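PDB 4NES: UDP-N-acetylglucosamine 2-epimerase from Methanocaldococcus jannaschii, which probably catalyses the reversible epimerization at C-2 of UDP-N-acetylglucosamine, giving UDP-N-acetylmannosamine, the activated donor of ManNAc residues. Local coordinates for residues 3-8 with 14-19; 20-25 with 356-361; 76-81 with 99-104. All coordinates share one frame; numbering follows the deposited sequence.

Interaction 1 of 3, residues 3-8 with 14-19. With UDP (uridine-5'-diphosphate), chain C.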
loop_
_atom_site.group_PDB
_atom_site.type_symbol
_atom_site.label_atom_id
_atom_site.label_comp_id
_atom_site.label_asym_id
_atom_site.label_seq_id
_atom_site.Cartn_x
_atom_site.Cartn_y
_atom_site.Cartn_z
ATOM N N LEU A 3 -15.254 -17.443 0.439
ATOM C CA LEU A 3 -14.048 -16.950 1.074
ATOM C C LEU A 3 -12.836 -17.481 0.322
ATOM O O LEU A 3 -12.772 -18.669 0.001
ATOM C CB LEU A 3 -14.026 -17.441 2.527
ATOM C CG LEU A 3 -12.875 -17.026 3.442
ATOM C CD1 LEU A 3 -13.380 -16.957 4.880
ATOM C CD2 LEU A 3 -11.715 -17.997 3.365
ATOM N N SER A 4 -11.868 -16.611 0.054
ATOM C CA SER A 4 -10.593 -17.046 -0.516
ATOM C C SER A 4 -9.471 -16.777 0.473
ATOM O O SER A 4 -9.332 -15.659 0.971
ATOM C CB SER A 4 -10.284 -16.310 -1.823
ATOM O OG SER A 4 -11.252 -16.590 -2.816
ATOM N N ILE A 5 -8.673 -17.797 0.762
ATOM C CA ILE A 5 -7.444 -17.615 1.524
ATOM C C ILE A 5 -6.307 -17.485 0.531
ATOM O O ILE A 5 -6.158 -18.328 -0.353
ATOM C CB ILE A 5 -7.153 -18.825 2.410
ATOM C CG1 ILE A 5 -8.247 -18.988 3.461
ATOM C CG2 ILE A 5 -5.805 -18.660 3.087
ATOM C CD1 ILE A 5 -8.130 -20.279 4.266
ATOM N N ILE A 6 -5.523 -16.417 0.647
ATOM C CA ILE A 6 -4.360 -16.238 -0.208
ATOM C C ILE A 6 -3.108 -16.359 0.647
ATOM O O ILE A 6 -2.970 -15.650 1.641
ATOM C CB ILE A 6 -4.387 -14.860 -0.889
ATOM C CG1 ILE A 6 -5.685 -14.701 -1.676
ATOM C CG2 ILE A 6 -3.155 -14.667 -1.785
ATOM C CD1 ILE A 6 -5.822 -13.376 -2.388
ATOM N N LEU A 7 -2.215 -17.272 0.270
ATOM C CA LEU A 7 -0.977 -17.489 1.011
ATOM C C LEU A 7 0.186 -17.751 0.062
ATOM O O LEU A 7 -0.010 -18.073 -1.112
ATOM C CB LEU A 7 -1.136 -18.656 2.002
ATOM C CG LEU A 7 -1.468 -20.051 1.449
ATOM C CD1 LEU A 7 -0.241 -20.772 0.896
ATOM C CD2 LEU A 7 -2.140 -20.913 2.510
ATOM N N GLY A 8 1.399 -17.633 0.584
ATOM C CA GLY A 8 2.568 -17.888 -0.234
ATOM C C GLY A 8 3.733 -18.619 0.410
ATOM O O GLY A 8 4.505 -19.242 -0.299
ATOM N N ILE A 14 1.573 -22.243 8.254
ATOM C CA ILE A 14 1.470 -22.671 9.645
ATOM C C ILE A 14 0.414 -21.840 10.380
ATOM O O ILE A 14 -0.465 -22.396 11.053
ATOM C CB ILE A 14 2.853 -22.571 10.332
ATOM C CG1 ILE A 14 3.830 -23.580 9.707
ATOM C CG2 ILE A 14 2.725 -22.753 11.840
ATOM C CD1 ILE A 14 5.271 -23.306 10.050
ATOM N N LYS A 15 0.469 -20.520 10.231
ATOM C CA LYS A 15 -0.440 -19.650 10.967
ATOM C C LYS A 15 -1.871 -19.640 10.437
ATOM O O LYS A 15 -2.796 -19.255 11.152
ATOM C CB LYS A 15 0.142 -18.231 11.071
ATOM C CG LYS A 15 1.194 -18.155 12.159
ATOM C CD LYS A 15 1.945 -16.827 12.161
ATOM C CE LYS A 15 2.786 -16.669 13.423
ATOM N NZ LYS A 15 3.628 -15.424 13.399
ATOM N N LEU A 16 -2.060 -20.065 9.194
ATOM C CA LEU A 16 -3.409 -20.213 8.644
ATOM C C LEU A 16 -4.004 -21.580 8.941
ATOM O O LEU A 16 -5.220 -21.755 8.840
ATOM C CB LEU A 16 -3.431 -19.969 7.130
ATOM C CG LEU A 16 -3.326 -18.491 6.759
ATOM C CD1 LEU A 16 -2.868 -18.344 5.310
ATOM C CD2 LEU A 16 -4.663 -17.770 7.010
ATOM N N SER A 17 -3.175 -22.550 9.314
ATOM C CA SER A 17 -3.691 -23.894 9.598
ATOM C C SER A 17 -4.840 -23.950 10.630
ATOM O O SER A 17 -5.803 -24.700 10.421
ATOM C CB SER A 17 -2.563 -24.910 9.896
ATOM O OG SER A 17 -1.930 -24.721 11.152
ATOM N N PRO A 18 -4.779 -23.147 11.714
ATOM C CA PRO A 18 -5.924 -23.189 12.635
ATOM C C PRO A 18 -7.192 -22.581 12.046
ATOM O O PRO A 18 -8.302 -22.972 12.451
ATOM C CB PRO A 18 -5.449 -22.360 13.829
ATOM C CG PRO A 18 -3.932 -22.433 13.764
ATOM C CD PRO A 18 -3.635 -22.416 12.297
ATOM N N ILE A 19 -7.047 -21.629 11.128
ATOM C CA ILE A 19 -8.208 -21.062 10.442
ATOM C C ILE A 19 -8.823 -22.088 9.495
ATOM O O ILE A 19 -10.056 -22.268 9.450
ATOM C CB ILE A 19 -7.827 -19.762 9.714
ATOM C CG1 ILE A 19 -7.594 -18.675 10.761
ATOM C CG2 ILE A 19 -8.919 -19.351 8.737
ATOM C CD1 ILE A 19 -6.859 -17.465 10.235
HETATM N N1 UDP C . 9.791 -23.495 11.095
HETATM C C2 UDP C . 9.716 -24.784 10.686
HETATM N N3 UDP C . 10.839 -25.436 10.317
HETATM C C4 UDP C . 12.056 -24.850 10.334
HETATM C C5 UDP C . 12.173 -23.516 10.748
HETATM C C6 UDP C . 10.996 -22.856 11.119
HETATM O O2 UDP C . 8.629 -25.365 10.651
HETATM O O4 UDP C . 13.181 -25.566 9.935
HETATM C "C1'" UDP C . 8.596 -22.715 11.464
HETATM C "C2'" UDP C . 8.524 -22.166 12.790
HETATM O "O2'" UDP C . 8.131 -23.155 13.716
HETATM C "C3'" UDP C . 7.578 -21.052 12.641
HETATM C "C4'" UDP C . 7.743 -20.631 11.257
HETATM O "O4'" UDP C . 8.605 -21.553 10.638
HETATM O "O3'" UDP C . 6.240 -21.406 12.861
HETATM C "C5'" UDP C . 8.371 -19.287 11.109
HETATM O "O5'" UDP C . 8.630 -18.972 9.763
HETATM P PA UDP C . 9.857 -18.075 9.316
HETATM O O1A UDP C . 10.381 -18.623 8.006
HETATM O O2A UDP C . 10.904 -18.081 10.409
HETATM O O3A UDP C . 9.321 -16.622 9.015
HETATM P PB UDP C . 8.849 -15.417 9.901
HETATM O O1B UDP C . 8.034 -15.926 11.081
HETATM O O2B UDP C . 10.060 -14.634 10.338
HETATM O O3B UDP C . 8.018 -14.621 8.934
#
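L16 of helix 10-23 sets its two methyls on I5 and L7 of strand 3-7, joining the first strand and first helix of the Rossmann-like N-terminal domain of a GT-B fold. The pair opens the beta-alpha-beta unit that continues into strand 30-34. Along L16, CB still stands 4.9 Å from I5 CG2, and the approach tightens outward: CG comes to 4.4 Å from the same I5 CG2. With CG anti to the carbonyl carbon (chi1 -75°), the isobutyl group reaches down to the strand. Its CD1 does most of the touching, lying 3.7 Å from I5 CG2 and, on the L7 side, 3.7 Å from L7 CB. L7 CD2 closes in on the same L16 CD1 at 3.9 Å. The other branch, L16 CD2, only brushes I5 CG2 at 4.2 Å. The I5 and L16 chains run past one another in opposite senses, so the end of L16 meets the CG2 side branch of I5, not its CD1 tip. L7 has its CG wedged between its own N and carbonyl carbon (chi1 61°), which sets L7 at a slant across L16, with CB and CD2 both on L16 CD1. All three residues are buried, and Q93 of strand 89-93 also borders L16.

In the helix, P18 has no N-H to give to the preceding turn, and the helix is kinked there. Just before it, I14 O accepts both from S17 N and from S17 OG, the latter at 2.7 Å. K15 leaves the helix on another side, its amine forming salt bridges to E117 and E293. At the ligand end of the segment I14 lines the UDP pocket, its CD1 resting 3.5 Å from O3' of the UDP ribose.

Interaction 2 of 3, residues 20-25 with 356-361; sequences IRALEK and RIVRIL
Beside the touch of A22 on V358, where helix 10-23 of the N-terminal domain packs against helix 353-363 in a GT-B fold, two guanidinium groups make local contacts within their own segments. The R21 group is met at its edge by E24 OE1, in plane with NE, which donates over 3.0 Å; R21 NH2 donates a hydrogen bond to E24 OE2 at 2.8 Å, making a side-on, two-nitrogen salt bridge. E24 OE1 is approached from above its carboxylate plane, whereas OE2 is met on its syn side. The R356 group has I360 CD1 over one face, 3.2 Å from its plane and nearer the margin than the centre.

A C-terminal helix that returns to the N-terminal domain is a hallmark of the GT-B fold. V358 supplies the buried side chain of helix 353-363: CG2, lying anti to the carbonyl carbon while CG1 is anti to N (chi1 174°), presses on A22 CB at 3.6 Å and meets L23 CG at 4.0 Å. The small A22 methyl lets the helices come close, their CA atoms 6.6 Å apart at A22 and V358. L23 meets V358 obliquely and also reaches L3 and I5 of strand 3-7. L361 likewise touches L3, so both helices lean on the same strand. On the other branch of V358, CG1 lies 4.0 Å from L23 CD2.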
loop_
_atom_site.group_PDB
_atom_site.type_symbol
_atom_site.label_atom_id
_atom_site.label_comp_id
_atom_site.label_asym_id
_atom_site.label_seq_id
_atom_site.Cartn_x
_atom_site.Cartn_y
_atom_site.Cartn_z
ATOM N N ILE A 20 -7.967 -22.801 8.773
ATOM C CA ILE A 20 -8.415 -23.902 7.933
ATOM C C ILE A 20 -9.117 -24.983 8.762
ATOM O O ILE A 20 -10.191 -25.461 8.360
ATOM C CB ILE A 20 -7.240 -24.475 7.112
ATOM C CG1 ILE A 20 -6.793 -23.426 6.086
ATOM C CG2 ILE A 20 -7.615 -25.810 6.453
ATOM C CD1 ILE A 20 -5.432 -23.670 5.463
ATOM N N ARG A 21 -8.561 -25.348 9.919
ATOM C CA ARG A 21 -9.205 -26.340 10.801
ATOM C C ARG A 21 -10.618 -25.889 11.176
ATOM O O ARG A 21 -11.582 -26.681 11.168
ATOM C CB ARG A 21 -8.382 -26.548 12.076
ATOM C CG ARG A 21 -7.105 -27.381 11.926
ATOM C CD ARG A 21 -7.398 -28.868 11.727
ATOM N NE ARG A 21 -7.624 -29.192 10.323
ATOM C CZ ARG A 21 -6.652 -29.425 9.444
ATOM N NH1 ARG A 21 -5.380 -29.380 9.824
ATOM N NH2 ARG A 21 -6.948 -29.704 8.186
ATOM N N ALA A 22 -10.749 -24.602 11.475
ATOM C CA ALA A 22 -12.046 -24.052 11.850
ATOM C C ALA A 22 -13.019 -24.008 10.671
ATOM O O ALA A 22 -14.191 -24.365 10.820
ATOM C CB ALA A 22 -11.885 -22.681 12.464
ATOM N N LEU A 23 -12.547 -23.576 9.503
ATOM C CA LEU A 23 -13.378 -23.546 8.302
ATOM C C LEU A 23 -13.920 -24.920 7.918
ATOM O O LEU A 23 -15.038 -25.024 7.399
ATOM C CB LEU A 23 -12.605 -22.964 7.120
ATOM C CG LEU A 23 -12.353 -21.463 7.161
ATOM C CD1 LEU A 23 -11.299 -21.057 6.133
ATOM C CD2 LEU A 23 -13.654 -20.710 6.918
ATOM N N GLU A 24 -13.131 -25.964 8.158
ATOM C CA GLU A 24 -13.541 -27.331 7.838
ATOM C C GLU A 24 -14.753 -27.787 8.633
ATOM O O GLU A 24 -15.443 -28.725 8.230
ATOM C CB GLU A 24 -12.386 -28.304 8.067
ATOM C CG GLU A 24 -11.310 -28.237 7.013
ATOM C CD GLU A 24 -10.091 -29.038 7.416
ATOM O OE1 GLU A 24 -10.060 -29.511 8.572
ATOM O OE2 GLU A 24 -9.174 -29.186 6.583
ATOM N N LYS A 25 -15.015 -27.133 9.757
ATOM C CA LYS A 25 -16.161 -27.493 10.598
ATOM C C LYS A 25 -17.402 -26.679 10.251
ATOM O O LYS A 25 -18.396 -26.719 10.981
ATOM C CB LYS A 25 -15.835 -27.255 12.064
ATOM C CG LYS A 25 -14.623 -28.027 12.556
ATOM C CD LYS A 25 -14.317 -27.691 14.006
ATOM C CE LYS A 25 -13.156 -28.525 14.526
ATOM N NZ LYS A 25 -11.907 -28.337 13.723
ATOM N N ARG A 356 -12.235 -18.253 16.628
ATOM C CA ARG A 356 -12.823 -16.931 16.859
ATOM C C ARG A 356 -12.848 -16.102 15.574
ATOM O O ARG A 356 -13.841 -15.440 15.271
ATOM C CB ARG A 356 -12.077 -16.184 17.963
ATOM C CG ARG A 356 -12.489 -14.725 18.125
ATOM C CD ARG A 356 -13.576 -14.517 19.172
ATOM N NE ARG A 356 -13.644 -13.110 19.567
ATOM C CZ ARG A 356 -14.556 -12.244 19.148
ATOM N NH1 ARG A 356 -15.509 -12.635 18.330
ATOM N NH2 ARG A 356 -14.500 -10.978 19.554
ATOM N N ILE A 357 -11.761 -16.168 14.813
ATOM C CA ILE A 357 -11.672 -15.478 13.525
ATOM C C ILE A 357 -12.763 -15.938 12.568
ATOM O O ILE A 357 -13.451 -15.113 11.962
ATOM C CB ILE A 357 -10.290 -15.685 12.903
ATOM C CG1 ILE A 357 -9.266 -14.843 13.664
ATOM C CG2 ILE A 357 -10.289 -15.277 11.424
ATOM C CD1 ILE A 357 -7.816 -15.192 13.339
ATOM N N VAL A 358 -12.959 -17.249 12.461
ATOM C CA VAL A 358 -13.992 -17.771 11.578
ATOM C C VAL A 358 -15.396 -17.368 12.049
ATOM O O VAL A 358 -16.259 -17.051 11.229
ATOM C CB VAL A 358 -13.849 -19.302 11.396
ATOM C CG1 VAL A 358 -15.005 -19.880 10.604
ATOM C CG2 VAL A 358 -12.556 -19.616 10.678
ATOM N N ARG A 359 -15.633 -17.365 13.362
ATOM C CA ARG A 359 -16.922 -16.901 13.882
ATOM C C ARG A 359 -17.175 -15.435 13.519
ATOM O O ARG A 359 -18.266 -15.079 13.069
ATOM C CB ARG A 359 -17.020 -17.105 15.401
ATOM C CG ARG A 359 -18.376 -16.702 15.973
ATOM C CD ARG A 359 -18.400 -16.860 17.498
ATOM N NE ARG A 359 -19.578 -16.230 18.097
ATOM C CZ ARG A 359 -20.740 -16.845 18.286
ATOM N NH1 ARG A 359 -20.889 -18.110 17.917
ATOM N NH2 ARG A 359 -21.757 -16.197 18.842
ATOM N N ILE A 360 -16.164 -14.591 13.695
ATOM C CA ILE A 360 -16.306 -13.176 13.354
ATOM C C ILE A 360 -16.624 -12.979 11.874
ATOM O O ILE A 360 -17.496 -12.175 11.524
ATOM C CB ILE A 360 -15.061 -12.354 13.768
ATOM C CG1 ILE A 360 -14.968 -12.293 15.293
ATOM C CG2 ILE A 360 -15.108 -10.932 13.183
ATOM C CD1 ILE A 360 -13.611 -11.869 15.834
ATOM N N LEU A 361 -15.945 -13.724 11.006
ATOM C CA LEU A 361 -16.176 -13.585 9.573
ATOM C C LEU A 361 -17.553 -14.111 9.206
ATOM O O LEU A 361 -18.189 -13.594 8.296
ATOM C CB LEU A 361 -15.096 -14.305 8.769
ATOM C CG LEU A 361 -13.690 -13.726 8.895
ATOM C CD1 LEU A 361 -12.726 -14.612 8.120
ATOM C CD2 LEU A 361 -13.640 -12.287 8.390
#

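Interaction 3 of 3, residues 76-81 with 99-104; sequences IEIEKV and VLAGAL
I78 of helix 67-85 drives its terminal methyl against the backbone of helix 97-108 at A101 and G102, and this single tip is the tight part of the contact. I78 CD1 lies 3.7 Å from G102 N and 3.8 Å from G102 CA, so it rests on main chain instead of on another side chain. One residue back, the same I78 CD1 is 4.0 Å from A101 C, and its methyl partner A101 CB stands at 4.1 Å. The extended end of I78 (chi2 174°) carries CD1 out to helix 97-108. The I78 methyl settles on the main chain at G102, where the CA atoms of I78 and G102 are 6.7 Å apart. All three touching residues are buried, and L60 and V105 also pack on I78.

The outer side of helix 67-85 is looser. There K80 reaches back along the helix to E77, K80 NZ standing 3.1 Å from E77 OE2 in a salt bridge; the amine comes to the syn side of that oxygen, 26° out of the carboxylate plane. K80 is exposed and E77 partly so, in contrast to the buried methyl-on-backbone contact. A third side of the helix faces the second subunit of the homodimer: E79 OE1 and OE2 accept from T66, G68 and E69 of that subunit. On the neighbouring helix, L100 and L104 pack reciprocally on L104 and L100 of the second subunit. Two helices that flank strand 89-93 in the chain and meet over one face of the parallel sheet fit the Rossmann-like N-terminal domain of GT-B enzymes.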
loop_
_atom_site.group_PDB
_atom_site.type_symbol
_atom_site.label_atom_id
_atom_site.label_comp_id
_atom_site.label_asym_id
_atom_site.label_seq_id
_atom_site.Cartn_x
_atom_site.Cartn_y
_atom_site.Cartn_z
ATOM N N ILE A 76 -1.060 -9.055 -10.916
ATOM C CA ILE A 76 -1.643 -9.505 -12.178
ATOM C C ILE A 76 -2.357 -10.847 -12.035
ATOM O O ILE A 76 -3.510 -10.994 -12.454
ATOM C CB ILE A 76 -0.574 -9.599 -13.286
ATOM C CG1 ILE A 76 -0.004 -8.213 -13.576
ATOM C CG2 ILE A 76 -1.162 -10.197 -14.555
ATOM C CD1 ILE A 76 1.364 -8.251 -14.212
ATOM N N GLU A 77 -1.685 -11.816 -11.433
ATOM C CA GLU A 77 -2.211 -13.175 -11.407
ATOM C C GLU A 77 -3.298 -13.388 -10.362
ATOM O O GLU A 77 -4.256 -14.118 -10.615
ATOM C CB GLU A 77 -1.084 -14.191 -11.218
ATOM C CG GLU A 77 -0.090 -14.208 -12.370
ATOM C CD GLU A 77 -0.739 -14.508 -13.705
ATOM O OE1 GLU A 77 -1.577 -15.428 -13.768
ATOM O OE2 GLU A 77 -0.396 -13.833 -14.695
ATOM N N ILE A 78 -3.171 -12.743 -9.207
ATOM C CA ILE A 78 -4.216 -12.845 -8.197
ATOM C C ILE A 78 -5.484 -12.196 -8.734
ATOM O O ILE A 78 -6.579 -12.705 -8.532
ATOM C CB ILE A 78 -3.808 -12.188 -6.859
ATOM C CG1 ILE A 78 -2.704 -12.984 -6.176
ATOM C CG2 ILE A 78 -4.979 -12.088 -5.901
ATOM C CD1 ILE A 78 -2.162 -12.290 -4.935
ATOM N N GLU A 79 -5.351 -11.082 -9.443
ATOM C CA GLU A 79 -6.539 -10.415 -9.952
ATOM C C GLU A 79 -7.303 -11.276 -10.949
ATOM O O GLU A 79 -8.531 -11.274 -10.945
ATOM C CB GLU A 79 -6.196 -9.071 -10.577
ATOM C CG GLU A 79 -7.441 -8.322 -11.018
ATOM C CD GLU A 79 -7.145 -6.976 -11.596
ATOM O OE1 GLU A 79 -6.468 -6.930 -12.641
ATOM O OE2 GLU A 79 -7.600 -5.968 -11.005
ATOM N N LYS A 80 -6.589 -12.017 -11.791
ATOM C CA LYS A 80 -7.252 -12.916 -12.731
ATOM C C LYS A 80 -8.138 -13.924 -12.001
ATOM O O LYS A 80 -9.287 -14.159 -12.397
ATOM C CB LYS A 80 -6.225 -13.655 -13.582
ATOM C CG LYS A 80 -5.514 -12.783 -14.603
ATOM C CD LYS A 80 -4.432 -13.590 -15.319
ATOM C CE LYS A 80 -3.647 -12.738 -16.296
ATOM N NZ LYS A 80 -2.510 -13.510 -16.878
ATOM N N VAL A 81 -7.618 -14.498 -10.918
ATOM C CA VAL A 81 -8.391 -15.442 -10.128
ATOM C C VAL A 81 -9.579 -14.784 -9.437
ATOM O O VAL A 81 -10.693 -15.307 -9.492
ATOM C CB VAL A 81 -7.522 -16.144 -9.083
ATOM C CG1 VAL A 81 -8.388 -17.072 -8.240
ATOM C CG2 VAL A 81 -6.404 -16.923 -9.762
ATOM N N VAL A 99 0.943 -11.272 1.074
ATOM C CA VAL A 99 -0.105 -10.623 1.856
ATOM C C VAL A 99 -0.473 -9.270 1.252
ATOM O O VAL A 99 -1.650 -8.964 1.041
ATOM C CB VAL A 99 0.347 -10.425 3.313
ATOM C CG1 VAL A 99 -0.639 -9.558 4.086
ATOM C CG2 VAL A 99 0.537 -11.773 3.977
ATOM N N LEU A 100 0.537 -8.455 0.982
ATOM C CA LEU A 100 0.290 -7.141 0.408
ATOM C C LEU A 100 -0.391 -7.252 -0.950
ATOM O O LEU A 100 -1.354 -6.544 -1.220
ATOM C CB LEU A 100 1.591 -6.355 0.276
ATOM C CG LEU A 100 1.436 -5.001 -0.418
ATOM C CD1 LEU A 100 0.543 -4.088 0.407
ATOM C CD2 LEU A 100 2.803 -4.343 -0.671
ATOM N N ALA A 101 0.086 -8.160 -1.796
ATOM C CA ALA A 101 -0.471 -8.285 -3.140
ATOM C C ALA A 101 -1.931 -8.721 -3.066
ATOM O O ALA A 101 -2.789 -8.174 -3.759
ATOM C CB ALA A 101 0.344 -9.251 -3.977
ATOM N N GLY A 102 -2.216 -9.705 -2.219
ATOM C CA GLY A 102 -3.585 -10.163 -2.073
ATOM C C GLY A 102 -4.508 -9.055 -1.608
ATOM O O GLY A 102 -5.615 -8.893 -2.140
ATOM N N ALA A 103 -4.070 -8.305 -0.599
ATOM C CA ALA A 103 -4.880 -7.211 -0.052
ATOM C C ALA A 103 -5.101 -6.086 -1.060
ATOM O O ALA A 103 -6.208 -5.548 -1.166
ATOM C CB ALA A 103 -4.244 -6.661 1.224
ATOM N N LEU A 104 -4.047 -5.726 -1.782
ATOM C CA LEU A 104 -4.136 -4.654 -2.751
ATOM C C LEU A 104 -5.068 -5.017 -3.906
ATOM O O LEU A 104 -5.854 -4.180 -4.352
ATOM C CB LEU A 104 -2.748 -4.286 -3.259
ATOM C CG LEU A 104 -2.707 -3.084 -4.198
ATOM C CD1 LEU A 104 -3.492 -1.904 -3.623
ATOM C CD2 LEU A 104 -1.260 -2.694 -4.427
#

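Strand 3-7 ties the three contacts together from its two faces. On one, I5 CD1 meets L23 CD1 at 3.8 Å, so interactions 1 and 2, whose centres lie 11 Å apart, share the same helix 10-23 and merge into one apolar layer. On the other, I6 CD1 approaches I78 CG2 at 3.8 Å and G102 CA at 3.9 Å, linking interaction 1 to interaction 3. Interactions 2 and 3 do not touch; their nearest atoms are about 13 Å apart. Only interaction 1 enters a ligand pocket, through I14 at the UDP; the side chain of A101 in interaction 3 is about 9 Å from the bound UDP-GlcNAc.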